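PDB 1G61: translation initiation factor 6 from Methanocaldococcus jannaschii, which binds the large (50S) ribosomal subunit and keeps it from joining the 30S subunit into the 70S initiation complex. Local coordinates for residues T22-L27 and A65-L70; G108-T113 and L147-S152; L112-G117 and A154-K159; I120-K125 and V139-I144. All blocks are in the same frame, centred on the assembly; numbering follows the deposited sequence.

Interaction 1 (T22-L27 and A65-L70); sequences TEEITL and ANKYGL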
loop_
_atom_site.group_PDB
_atom_site.type_symbol
_atom_site.label_atom_id
_atom_site.label_comp_id
_atom_site.label_asym_id
_atom_site.label_seq_id
_atom_site.Cartn_x
_atom_site.Cartn_y
_atom_site.Cartn_z
ATOM N N THR A 22 -6.623 -1.784 2.115
ATOM C CA THR A 22 -6.973 -3.081 1.566
ATOM C C THR A 22 -8.360 -2.908 0.932
ATOM O O THR A 22 -8.833 -1.770 0.752
ATOM C CB THR A 22 -6.958 -4.182 2.628
ATOM O OG1 THR A 22 -8.072 -4.020 3.503
ATOM C CG2 THR A 22 -5.672 -4.096 3.427
ATOM N N GLU A 23 -9.007 -4.031 0.582
ATOM C CA GLU A 23 -10.420 -3.966 0.181
ATOM C C GLU A 23 -11.301 -3.591 1.372
ATOM O O GLU A 23 -12.411 -3.086 1.117
ATOM C CB GLU A 23 -10.937 -5.285 -0.395
ATOM C CG GLU A 23 -10.173 -5.756 -1.633
ATOM C CD GLU A 23 -10.414 -4.843 -2.810
ATOM O OE1 GLU A 23 -11.569 -4.411 -3.045
ATOM O OE2 GLU A 23 -9.448 -4.544 -3.548
ATOM N N GLU A 24 -10.867 -3.814 2.606
ATOM C CA GLU A 24 -11.764 -3.666 3.766
ATOM C C GLU A 24 -11.404 -2.525 4.682
ATOM O O GLU A 24 -12.313 -1.897 5.279
ATOM C CB GLU A 24 -11.840 -4.976 4.565
ATOM C CG GLU A 24 -12.402 -6.147 3.760
ATOM C CD GLU A 24 -11.507 -6.954 2.832
ATOM O OE1 GLU A 24 -10.220 -6.974 2.923
ATOM O OE2 GLU A 24 -12.064 -7.666 1.918
ATOM N N ILE A 25 -10.113 -2.219 4.820
ATOM C CA ILE A 25 -9.702 -1.184 5.790
ATOM C C ILE A 25 -8.741 -0.203 5.148
ATOM O O ILE A 25 -8.046 -0.531 4.198
ATOM C CB ILE A 25 -9.004 -1.793 7.031
ATOM C CG1 ILE A 25 -7.620 -2.419 6.779
ATOM C CG2 ILE A 25 -9.974 -2.738 7.744
ATOM C CD1 ILE A 25 -6.932 -2.941 8.037
ATOM N N THR A 26 -8.665 0.996 5.688
ATOM C CA THR A 26 -7.686 1.982 5.351
ATOM C C THR A 26 -7.097 2.573 6.617
ATOM O O THR A 26 -7.870 2.914 7.503
ATOM C CB THR A 26 -8.323 3.119 4.510
ATOM O OG1 THR A 26 -8.998 2.526 3.373
ATOM C CG2 THR A 26 -7.235 4.073 4.061
ATOM N N LEU A 27 -5.774 2.630 6.691
ATOM C CA LEU A 27 -5.089 3.237 7.836
ATOM C C LEU A 27 -4.613 4.613 7.414
ATOM O O LEU A 27 -4.001 4.733 6.342
ATOM C CB LEU A 27 -3.914 2.386 8.329
ATOM C CG LEU A 27 -4.197 0.906 8.641
ATOM C CD1 LEU A 27 -3.019 0.322 9.408
ATOM C CD2 LEU A 27 -5.426 0.661 9.461
ATOM N N ALA A 65 -0.758 -4.366 4.546
ATOM C CA ALA A 65 -1.888 -5.207 4.884
ATOM C C ALA A 65 -2.559 -5.754 3.637
ATOM O O ALA A 65 -2.433 -5.175 2.550
ATOM C CB ALA A 65 -2.943 -4.463 5.712
ATOM N N ASN A 66 -3.239 -6.869 3.838
ATOM C CA ASN A 66 -4.107 -7.374 2.758
ATOM C C ASN A 66 -5.341 -7.953 3.457
ATOM O O ASN A 66 -5.604 -7.627 4.632
ATOM C CB ASN A 66 -3.384 -8.319 1.818
ATOM C CG ASN A 66 -3.062 -9.682 2.390
ATOM O OD1 ASN A 66 -3.312 -9.925 3.593
ATOM N ND2 ASN A 66 -2.532 -10.577 1.535
ATOM N N LYS A 67 -6.126 -8.777 2.754
ATOM C CA LYS A 67 -7.354 -9.321 3.398
ATOM C C LYS A 67 -7.016 -10.230 4.574
ATOM O O LYS A 67 -7.846 -10.391 5.488
ATOM C CB LYS A 67 -8.148 -10.140 2.397
ATOM C CG LYS A 67 -9.553 -10.513 2.882
ATOM C CD LYS A 67 -10.259 -11.500 1.886
ATOM C CE LYS A 67 -9.840 -12.922 2.190
ATOM N NZ LYS A 67 -10.385 -13.914 1.202
ATOM N N TYR A 68 -5.835 -10.842 4.545
ATOM C CA TYR A 68 -5.461 -11.900 5.494
ATOM C C TYR A 68 -4.577 -11.427 6.639
ATOM O O TYR A 68 -4.657 -12.044 7.716
ATOM C CB TYR A 68 -4.717 -13.007 4.741
ATOM C CG TYR A 68 -5.598 -13.712 3.711
ATOM C CD1 TYR A 68 -5.408 -13.529 2.335
ATOM C CD2 TYR A 68 -6.610 -14.571 4.111
ATOM C CE1 TYR A 68 -6.181 -14.163 1.376
ATOM C CE2 TYR A 68 -7.403 -15.202 3.167
ATOM C CZ TYR A 68 -7.198 -14.998 1.810
ATOM O OH TYR A 68 -8.013 -15.675 0.931
ATOM N N GLY A 69 -3.749 -10.404 6.410
ATOM C CA GLY A 69 -2.744 -10.104 7.409
ATOM C C GLY A 69 -2.439 -8.629 7.472
ATOM O O GLY A 69 -2.729 -7.850 6.532
ATOM N N LEU A 70 -1.831 -8.226 8.573
ATOM C CA LEU A 70 -1.353 -6.857 8.793
ATOM C C LEU A 70 0.044 -6.968 9.359
ATOM O O LEU A 70 0.204 -7.596 10.424
ATOM C CB LEU A 70 -2.279 -6.114 9.778
ATOM C CG LEU A 70 -1.751 -4.723 10.271
ATOM C CD1 LEU A 70 -1.635 -3.742 9.139
ATOM C CD2 LEU A 70 -2.638 -4.231 11.394
HETATM O O HOH W 1 -7.953 -6.094 5.296
HETATM O O HOH W 2 -9.802 -8.337 5.765
#
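Thr22 lays its methyl CG2 over the backbone of Ala65 and Asn66, 3.6 Å from Ala65 CB and 3.7 Å from Asn66 CA. Its hydroxyl faces a different task. With OG1 lodged between the backbone N and the carbonyl carbon (chi1 72°), it accepts from Glu24 N at 2.9 Å and from Ile25 N at 3.0 Å, an ST turn and ST motif that fix the bend before strand 25-28. Asn66 does the same across the contact: its OD1 takes Tyr68 N from above the carbonyl plane and Gly69 N almost in line with the C=O, an Asx turn and Asx motif. No hydrogen bond joins the two bends directly; a water bound to Thr22 OG1 also donates to Asn66 O at 2.9 Å. Farther out, Glu24 OE1 rests 3.6 Å from Lys67 CG, yet Glu24 OE2 and Lys67 NZ stand 6.5 Å apart, too far for a salt bridge. Deeper in, Leu27 CD1 and Leu70 CD1 touch loosely. Lys67 N is held by Asp115 of the next such bend. Both turns, at the hairpin bends of neighbouring sheets, pack together within the five-bladed alpha/beta propeller, the pentein fold of the eIF-6 family.

Interaction 2 (G108-T113 and L147-S152); sequences GNLILT and LPTVGS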
loop_
_atom_site.group_PDB
_atom_site.type_symbol
_atom_site.label_atom_id
_atom_site.label_comp_id
_atom_site.label_asym_id
_atom_site.label_seq_id
_atom_site.Cartn_x
_atom_site.Cartn_y
_atom_site.Cartn_z
ATOM N N GLY A 108 6.251 -0.955 4.588
ATOM C CA GLY A 108 5.423 -0.543 3.453
ATOM C C GLY A 108 6.228 -0.141 2.249
ATOM O O GLY A 108 5.778 -0.230 1.107
ATOM N N ASN A 109 7.477 0.334 2.448
ATOM C CA ASN A 109 8.368 0.647 1.339
ATOM C C ASN A 109 8.970 -0.643 0.756
ATOM O O ASN A 109 9.356 -0.645 -0.418
ATOM C CB ASN A 109 9.500 1.537 1.810
ATOM C CG ASN A 109 9.174 2.960 2.190
ATOM O OD1 ASN A 109 10.070 3.664 2.669
ATOM N ND2 ASN A 109 7.939 3.361 1.986
ATOM N N LEU A 110 9.072 -1.667 1.593
ATOM C CA LEU A 110 9.830 -2.886 1.234
ATOM C C LEU A 110 8.976 -4.050 0.738
ATOM O O LEU A 110 9.516 -5.078 0.300
ATOM C CB LEU A 110 10.615 -3.356 2.463
ATOM C CG LEU A 110 11.663 -2.386 2.979
ATOM C CD1 LEU A 110 12.121 -2.850 4.351
ATOM C CD2 LEU A 110 12.837 -2.321 2.022
ATOM N N ILE A 111 7.650 -3.929 0.835
ATOM C CA ILE A 111 6.738 -5.029 0.512
ATOM C C ILE A 111 5.592 -4.483 -0.334
ATOM O O ILE A 111 5.063 -3.383 -0.039
ATOM C CB ILE A 111 6.190 -5.651 1.809
ATOM C CG1 ILE A 111 7.340 -6.206 2.667
ATOM C CG2 ILE A 111 5.127 -6.713 1.509
ATOM C CD1 ILE A 111 6.918 -6.623 4.082
ATOM N N LEU A 112 5.190 -5.258 -1.312
ATOM C CA LEU A 112 4.104 -4.898 -2.215
ATOM C C LEU A 112 3.152 -6.088 -2.295
ATOM O O LEU A 112 3.598 -7.131 -2.769
ATOM C CB LEU A 112 4.696 -4.572 -3.574
ATOM C CG LEU A 112 3.783 -4.195 -4.717
ATOM C CD1 LEU A 112 3.172 -2.815 -4.478
ATOM C CD2 LEU A 112 4.593 -4.187 -6.016
ATOM N N THR A 113 1.908 -5.968 -1.863
ATOM C CA THR A 113 1.023 -7.129 -1.777
ATOM C C THR A 113 -0.384 -6.798 -2.203
ATOM O O THR A 113 -0.894 -5.703 -1.930
ATOM C CB THR A 113 1.032 -7.702 -0.352
ATOM O OG1 THR A 113 0.408 -9.012 -0.352
ATOM C CG2 THR A 113 0.313 -6.817 0.688
ATOM N N LEU A 147 15.088 -1.251 -8.160
ATOM C CA LEU A 147 15.005 -0.690 -6.815
ATOM C C LEU A 147 14.431 -1.659 -5.807
ATOM O O LEU A 147 13.443 -2.346 -6.089
ATOM C CB LEU A 147 14.119 0.580 -6.841
ATOM C CG LEU A 147 14.626 1.663 -7.831
ATOM C CD1 LEU A 147 13.565 2.748 -7.969
ATOM C CD2 LEU A 147 15.970 2.208 -7.370
ATOM N N PRO A 148 15.041 -1.806 -4.633
ATOM C CA PRO A 148 14.555 -2.772 -3.653
ATOM C C PRO A 148 13.356 -2.262 -2.847
ATOM O O PRO A 148 12.690 -3.092 -2.195
ATOM C CB PRO A 148 15.787 -3.011 -2.778
ATOM C CG PRO A 148 16.473 -1.665 -2.791
ATOM C CD PRO A 148 16.286 -1.136 -4.197
ATOM N N THR A 149 13.040 -0.959 -2.889
ATOM C CA THR A 149 11.813 -0.434 -2.222
ATOM C C THR A 149 10.613 -0.681 -3.112
ATOM O O THR A 149 10.022 0.233 -3.704
ATOM C CB THR A 149 12.020 1.030 -1.847
ATOM O OG1 THR A 149 12.557 1.721 -3.012
ATOM C CG2 THR A 149 12.999 1.181 -0.694
ATOM N N VAL A 150 10.223 -1.955 -3.227
ATOM C CA VAL A 150 9.146 -2.319 -4.178
ATOM C C VAL A 150 7.813 -1.718 -3.811
ATOM O O VAL A 150 7.057 -1.431 -4.718
ATOM C CB VAL A 150 9.077 -3.863 -4.291
ATOM C CG1 VAL A 150 10.416 -4.412 -4.817
ATOM C CG2 VAL A 150 8.708 -4.524 -2.972
ATOM N N GLY A 151 7.571 -1.509 -2.503
ATOM C CA GLY A 151 6.316 -0.868 -2.094
ATOM C C GLY A 151 6.278 0.589 -2.418
ATOM O O GLY A 151 5.218 1.145 -2.651
ATOM N N SER A 152 7.415 1.284 -2.469
ATOM C CA SER A 152 7.437 2.690 -2.856
ATOM C C SER A 152 7.292 2.832 -4.372
ATOM O O SER A 152 6.859 3.887 -4.822
ATOM C CB SER A 152 8.748 3.353 -2.462
ATOM O OG SER A 152 8.946 3.330 -1.043
#
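The carbonyl oxygen of Asn109 is gripped by two successive amides of the facing loop: Gly151 N at 2.9 Å and, weakly, Ser152 N at 3.4 Å. Gly151 N stands well above the carbonyl plane, 60° out of it, and its N-H is bent to 131° at the hydrogen. The carbonyl belongs to the last turn of helix 107-110, where the chain passes straight into strand 111-113, and the loop is the connection between strands 138-141 and 154-156, so the contact pins the loop leading to the next sheet against a helix-to-strand junction of the alpha/beta propeller. Close approach of the backbones depends on Gly151. Its CA lies 3.3 Å from Gly108 O in a CA-H...O contact, with a second, more bent one to Ile111 O, and a beta carbon on this residue would run into both oxygens. Two residues earlier, Thr149 is the centre of an inverse gamma turn, and its CB also sits against Asn109 O.

The apolar side of the contact is carried by Val150. With CG1 anti to the carbonyl carbon (chi1 -61°), the other branch, CG2, falls between N and C, presses on Leu110 O at 3.4 Å and reaches Leu112 CB at 4.1 Å. Leu112 CD2, in turn, lies beside Val150 O. At the polar edge, Ser61 is the hydrogen-bond partner of the Asn109 amide. Ser152 OG comes within 3.2 Å of Asn109 ND2, but the angle is too poor for a bond.

Interaction 3 (L112-G117 and A154-K159); sequences LTNDKG and AVVTNK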
loop_
_atom_site.group_PDB
_atom_site.type_symbol
_atom_site.label_atom_id
_atom_site.label_comp_id
_atom_site.label_asym_id
_atom_site.label_seq_id
_atom_site.Cartn_x
_atom_site.Cartn_y
_atom_site.Cartn_z
ATOM N N LEU A 112 5.190 -5.258 -1.312
ATOM C CA LEU A 112 4.104 -4.898 -2.215
ATOM C C LEU A 112 3.152 -6.088 -2.295
ATOM O O LEU A 112 3.598 -7.131 -2.769
ATOM C CB LEU A 112 4.696 -4.572 -3.574
ATOM C CG LEU A 112 3.783 -4.195 -4.717
ATOM C CD1 LEU A 112 3.172 -2.815 -4.478
ATOM C CD2 LEU A 112 4.593 -4.187 -6.016
ATOM N N THR A 113 1.908 -5.968 -1.863
ATOM C CA THR A 113 1.023 -7.129 -1.777
ATOM C C THR A 113 -0.384 -6.798 -2.203
ATOM O O THR A 113 -0.894 -5.703 -1.930
ATOM C CB THR A 113 1.032 -7.702 -0.352
ATOM O OG1 THR A 113 0.408 -9.012 -0.352
ATOM C CG2 THR A 113 0.313 -6.817 0.688
ATOM N N ASN A 114 -1.031 -7.801 -2.819
ATOM C CA ASN A 114 -2.494 -7.755 -2.892
ATOM C C ASN A 114 -3.006 -8.999 -2.156
ATOM O O ASN A 114 -2.280 -9.551 -1.288
ATOM C CB ASN A 114 -3.033 -7.596 -4.304
ATOM C CG ASN A 114 -2.683 -8.739 -5.230
ATOM O OD1 ASN A 114 -2.152 -9.771 -4.792
ATOM N ND2 ASN A 114 -2.999 -8.572 -6.526
ATOM N N ASP A 115 -4.202 -9.500 -2.453
ATOM C CA ASP A 115 -4.734 -10.679 -1.760
ATOM C C ASP A 115 -4.348 -11.976 -2.461
ATOM O O ASP A 115 -4.856 -13.019 -2.014
ATOM C CB ASP A 115 -6.273 -10.586 -1.685
ATOM C CG ASP A 115 -6.697 -9.425 -0.808
ATOM O OD1 ASP A 115 -5.892 -8.897 -0.021
ATOM O OD2 ASP A 115 -7.852 -8.958 -0.915
ATOM N N LYS A 116 -3.499 -11.908 -3.487
ATOM C CA LYS A 116 -3.113 -13.054 -4.294
ATOM C C LYS A 116 -1.609 -13.246 -4.380
ATOM O O LYS A 116 -1.205 -14.378 -4.709
ATOM C CB LYS A 116 -3.709 -12.965 -5.745
ATOM C CG LYS A 116 -5.244 -12.990 -5.690
ATOM C CD LYS A 116 -5.905 -12.719 -7.022
ATOM C CE LYS A 116 -5.925 -11.241 -7.353
ATOM N NZ LYS A 116 -6.585 -11.001 -8.678
ATOM N N GLY A 117 -0.774 -12.234 -4.080
ATOM C CA GLY A 117 0.699 -12.402 -4.205
ATOM C C GLY A 117 1.376 -11.183 -3.570
ATOM O O GLY A 117 0.760 -10.119 -3.410
ATOM N N ALA A 154 5.649 0.885 -6.748
ATOM C CA ALA A 154 4.501 0.352 -7.470
ATOM C C ALA A 154 3.277 0.423 -6.568
ATOM O O ALA A 154 3.430 0.588 -5.368
ATOM C CB ALA A 154 4.741 -1.103 -7.900
ATOM N N VAL A 155 2.124 0.337 -7.200
ATOM C CA VAL A 155 0.825 0.242 -6.568
ATOM C C VAL A 155 0.205 -1.047 -7.079
ATOM O O VAL A 155 0.230 -1.322 -8.295
ATOM C CB VAL A 155 -0.083 1.427 -6.961
ATOM C CG1 VAL A 155 -1.501 1.271 -6.401
ATOM C CG2 VAL A 155 0.512 2.736 -6.515
ATOM N N VAL A 156 -0.362 -1.844 -6.179
ATOM C CA VAL A 156 -0.998 -3.083 -6.595
ATOM C C VAL A 156 -2.317 -3.250 -5.854
ATOM O O VAL A 156 -2.425 -2.907 -4.673
ATOM C CB VAL A 156 -0.095 -4.325 -6.445
ATOM C CG1 VAL A 156 0.159 -4.712 -4.998
ATOM C CG2 VAL A 156 -0.706 -5.480 -7.248
ATOM N N THR A 157 -3.299 -3.748 -6.609
ATOM C CA THR A 157 -4.600 -4.066 -6.048
ATOM C C THR A 157 -4.970 -5.462 -6.562
ATOM O O THR A 157 -4.195 -6.083 -7.342
ATOM C CB THR A 157 -5.704 -3.087 -6.437
ATOM O OG1 THR A 157 -6.079 -3.360 -7.812
ATOM C CG2 THR A 157 -5.217 -1.636 -6.324
ATOM N N ASN A 158 -6.084 -6.015 -6.172
ATOM C CA ASN A 158 -6.564 -7.277 -6.722
ATOM C C ASN A 158 -6.911 -7.182 -8.205
ATOM O O ASN A 158 -6.996 -8.234 -8.862
ATOM C CB ASN A 158 -7.785 -7.772 -5.934
ATOM C CG ASN A 158 -7.401 -8.163 -4.521
ATOM O OD1 ASN A 158 -6.261 -8.593 -4.271
ATOM N ND2 ASN A 158 -8.338 -8.012 -3.596
ATOM N N LYS A 159 -7.089 -5.960 -8.704
ATOM C CA LYS A 159 -7.524 -5.788 -10.094
ATOM C C LYS A 159 -6.401 -5.371 -10.997
ATOM O O LYS A 159 -6.391 -5.695 -12.194
ATOM C CB LYS A 159 -8.645 -4.720 -10.130
ATOM C CG LYS A 159 -9.329 -4.629 -11.472
ATOM C CD LYS A 159 -10.538 -3.687 -11.418
ATOM C CE LYS A 159 -11.454 -3.921 -12.625
ATOM N NZ LYS A 159 -12.607 -2.978 -12.557
HETATM O O HOH W 3 -0.817 -2.860 -1.753
HETATM O O HOH W 4 -3.724 -4.187 -2.568
#
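Leu112 and Val156 make the close-packed end of this contact, while the opposite end is polar and reaches the surface at Lys116. The two branches of Leu112 divide the work: CD2 meets Ala154 CB at 3.6 Å, and CD1 meets Val156 CG1 at the same distance. Phe179 of helix 169-179 packs on both Leu112 and Val156. Val156 CG1, placed between its backbone N and carbonyl carbon (chi1 70°), also abuts Thr113 O.

Although the two segments run only 20° apart, no backbone bond joins them; two waters lie between Thr113 O and Val156 O, one bonding only weakly to Val156 O. Neighbouring blades of the pentein propeller thus meet through edge strands 111-113 and 154-156, joined by side chains rather than a continuous sheet.

Past the strands, Asn114 ND2 gives an almost straight bond (178°, 2.9 Å) to Thr157 O, and is shared with Phe179 O. Its OD1 turns back on its own loop to hold Lys116 N and Gly117 N, an Asx turn and Asx motif. An alanine at Asn114 would probably leave Thr157 O without this donor and Lys116 N and Gly117 N without their common acceptor, freeing the turn to shift. Asn158 then clasps Asp115 at two points: OD1 accepts from Asp115 N, in the carbonyl plane, and ND2 donates to Asp115 OD2 at 2.9 Å from above the carboxylate. Asp115 OD1 is engaged by Lys67 N. At the exposed end, Lys116 NZ hydrogen-bonds Asn158 O at 2.8 Å, on a lone pair in the carbonyl plane, and also Lys180 O.

Interaction 4 (I120-K125 and V139-I144); sequences ISPELK and VEIGTI
A beta-alpha-beta crossover brings strands 117-120 and 138-141 side by side in parallel, with helix 128-135 between them in the chain. Ile120 bridges Ile141: Ile120 N donates to Glu140 O at 2.9 Å, and Ile120 O accepts from Gly142 N at the same length, so Ile120 reaches to both residues flanking Ile141. Ile141 spreads its branches over the segment that leaves the sheet. CG1, anti to the carbonyl carbon (chi1 -68°), meets Ile120 CG1 at 3.8 Å; CG2 lies 3.6 Å from Pro122 CA; CD1 reaches Lys125 CG at 3.7 Å, touching the aliphatic part of that chain. An alanine in place of Ile141 would probably open a gap beside Ile120 and leave Pro122 and the Lys125 methylenes without their apolar backing. Ile120 CG2 packs at 3.8 Å on Val139 CG1, the two side chains crossing at about a right angle. Pro122 CD also rests on Gly142 O. Ser121 OG accepts from Glu123 N, an ST turn that starts the 3-10 segment. Ile131 of helix 128-135 covers both Ile120 and Val139, while Ser121, Glu123 and Leu124 lean on Leu110 of helix 107-110.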
loop_
_atom_site.group_PDB
_atom_site.type_symbol
_atom_site.label_atom_id
_atom_site.label_comp_id
_atom_site.label_asym_id
_atom_site.label_seq_id
_atom_site.Cartn_x
_atom_site.Cartn_y
_atom_site.Cartn_z
ATOM N N ILE A 120 8.757 -8.845 -2.098
ATOM C CA ILE A 120 9.467 -8.268 -0.958
ATOM C C ILE A 120 10.901 -7.988 -1.371
ATOM O O ILE A 120 11.544 -8.728 -2.141
ATOM C CB ILE A 120 9.432 -9.188 0.293
ATOM C CG1 ILE A 120 10.303 -10.448 0.139
ATOM C CG2 ILE A 120 7.999 -9.518 0.674
ATOM C CD1 ILE A 120 10.405 -11.295 1.399
ATOM N N SER A 121 11.417 -6.896 -0.772
ATOM C CA SER A 121 12.827 -6.554 -0.957
ATOM C C SER A 121 13.725 -7.705 -0.552
ATOM O O SER A 121 13.472 -8.385 0.460
ATOM C CB SER A 121 13.158 -5.356 -0.043
ATOM O OG SER A 121 14.565 -5.164 -0.018
ATOM N N PRO A 122 14.838 -7.919 -1.272
ATOM C CA PRO A 122 15.820 -8.904 -0.815
ATOM C C PRO A 122 16.290 -8.616 0.606
ATOM O O PRO A 122 16.690 -9.573 1.308
ATOM C CB PRO A 122 17.005 -8.696 -1.799
ATOM C CG PRO A 122 16.336 -8.181 -3.048
ATOM C CD PRO A 122 15.260 -7.260 -2.516
ATOM N N GLU A 123 16.287 -7.386 1.095
ATOM C CA GLU A 123 16.699 -7.101 2.478
ATOM C C GLU A 123 15.846 -7.874 3.481
ATOM O O GLU A 123 16.358 -8.134 4.583
ATOM C CB GLU A 123 16.569 -5.608 2.769
ATOM C CG GLU A 123 17.212 -5.148 4.063
ATOM C CD GLU A 123 17.241 -3.654 4.256
ATOM O OE1 GLU A 123 16.671 -2.929 3.427
ATOM O OE2 GLU A 123 17.801 -3.210 5.271
ATOM N N LEU A 124 14.612 -8.199 3.113
ATOM C CA LEU A 124 13.725 -8.909 4.029
ATOM C C LEU A 124 13.733 -10.415 3.805
ATOM O O LEU A 124 12.826 -11.074 4.371
ATOM C CB LEU A 124 12.298 -8.379 3.907
ATOM C CG LEU A 124 12.111 -6.920 4.391
ATOM C CD1 LEU A 124 10.633 -6.591 4.215
ATOM C CD2 LEU A 124 12.589 -6.681 5.820
ATOM N N LYS A 125 14.680 -10.956 3.055
ATOM C CA LYS A 125 14.642 -12.397 2.741
ATOM C C LYS A 125 14.472 -13.274 3.969
ATOM O O LYS A 125 13.746 -14.294 3.909
ATOM C CB LYS A 125 15.909 -12.789 1.943
ATOM C CG LYS A 125 16.092 -14.313 1.911
ATOM C CD LYS A 125 17.237 -14.668 0.945
ATOM C CE LYS A 125 17.353 -16.175 0.844
ATOM N NZ LYS A 125 16.811 -16.848 2.062
ATOM N N VAL A 139 4.777 -15.459 -1.880
ATOM C CA VAL A 139 5.748 -14.355 -1.718
ATOM C C VAL A 139 6.967 -14.630 -2.560
ATOM O O VAL A 139 7.487 -15.753 -2.549
ATOM C CB VAL A 139 6.164 -14.224 -0.230
ATOM C CG1 VAL A 139 7.274 -13.186 -0.071
ATOM C CG2 VAL A 139 4.931 -13.834 0.606
ATOM N N GLU A 140 7.408 -13.645 -3.341
ATOM C CA GLU A 140 8.673 -13.745 -4.062
ATOM C C GLU A 140 9.562 -12.565 -3.678
ATOM O O GLU A 140 9.063 -11.490 -3.282
ATOM C CB GLU A 140 8.443 -13.700 -5.590
ATOM C CG GLU A 140 7.561 -14.843 -6.072
ATOM C CD GLU A 140 8.124 -16.211 -5.775
ATOM O OE1 GLU A 140 9.354 -16.363 -5.552
ATOM O OE2 GLU A 140 7.356 -17.206 -5.769
ATOM N N ILE A 141 10.870 -12.743 -3.798
ATOM C CA ILE A 141 11.838 -11.695 -3.494
ATOM C C ILE A 141 12.209 -11.013 -4.789
ATOM O O ILE A 141 12.438 -11.698 -5.819
ATOM C CB ILE A 141 13.066 -12.340 -2.811
ATOM C CG1 ILE A 141 12.727 -12.885 -1.409
ATOM C CG2 ILE A 141 14.216 -11.365 -2.830
ATOM C CD1 ILE A 141 13.705 -13.913 -0.857
ATOM N N GLY A 142 12.326 -9.679 -4.787
ATOM C CA GLY A 142 12.834 -9.057 -6.023
ATOM C C GLY A 142 12.798 -7.555 -5.895
ATOM O O GLY A 142 12.640 -7.008 -4.772
ATOM N N THR A 143 12.951 -6.897 -7.036
ATOM C CA THR A 143 13.059 -5.439 -7.140
ATOM C C THR A 143 12.018 -4.916 -8.123
ATOM O O THR A 143 11.350 -5.728 -8.764
ATOM C CB THR A 143 14.470 -5.041 -7.606
ATOM O OG1 THR A 143 14.776 -5.777 -8.803
ATOM C CG2 THR A 143 15.522 -5.488 -6.591
ATOM N N ILE A 144 11.902 -3.603 -8.240
ATOM C CA ILE A 144 11.080 -2.937 -9.243
ATOM C C ILE A 144 11.948 -1.895 -9.912
ATOM O O ILE A 144 12.411 -0.997 -9.196
ATOM C CB ILE A 144 9.810 -2.276 -8.631
ATOM C CG1 ILE A 144 8.875 -3.275 -7.993
ATOM C CG2 ILE A 144 9.118 -1.390 -9.684
ATOM C CD1 ILE A 144 7.909 -3.923 -8.937
#

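Interaction 1 is the most buried of the four; interactions 2, 3 and 4 are partly buried, interaction 4 lying farthest out, its centre 15 Å from that of the chain. Interactions 1 and 3 join different sheets, while interaction 2 holds a connecting loop to a helix-strand junction, and their chemistry differs: methyl packing and water in interaction 1, backbone bonds around a glycine in interaction 2, side-chain amides in interaction 3. Interaction 4 instead works inside one sheet, through strand bonds and aliphatic packing. Interactions 2 and 3 share Leu112 and Thr113 on strand 111-113, and interaction 4 is nested within the loops that both close. The bends of interactions 1 and 3 are tied to each other by Asn66 ND2 with Asn114 O.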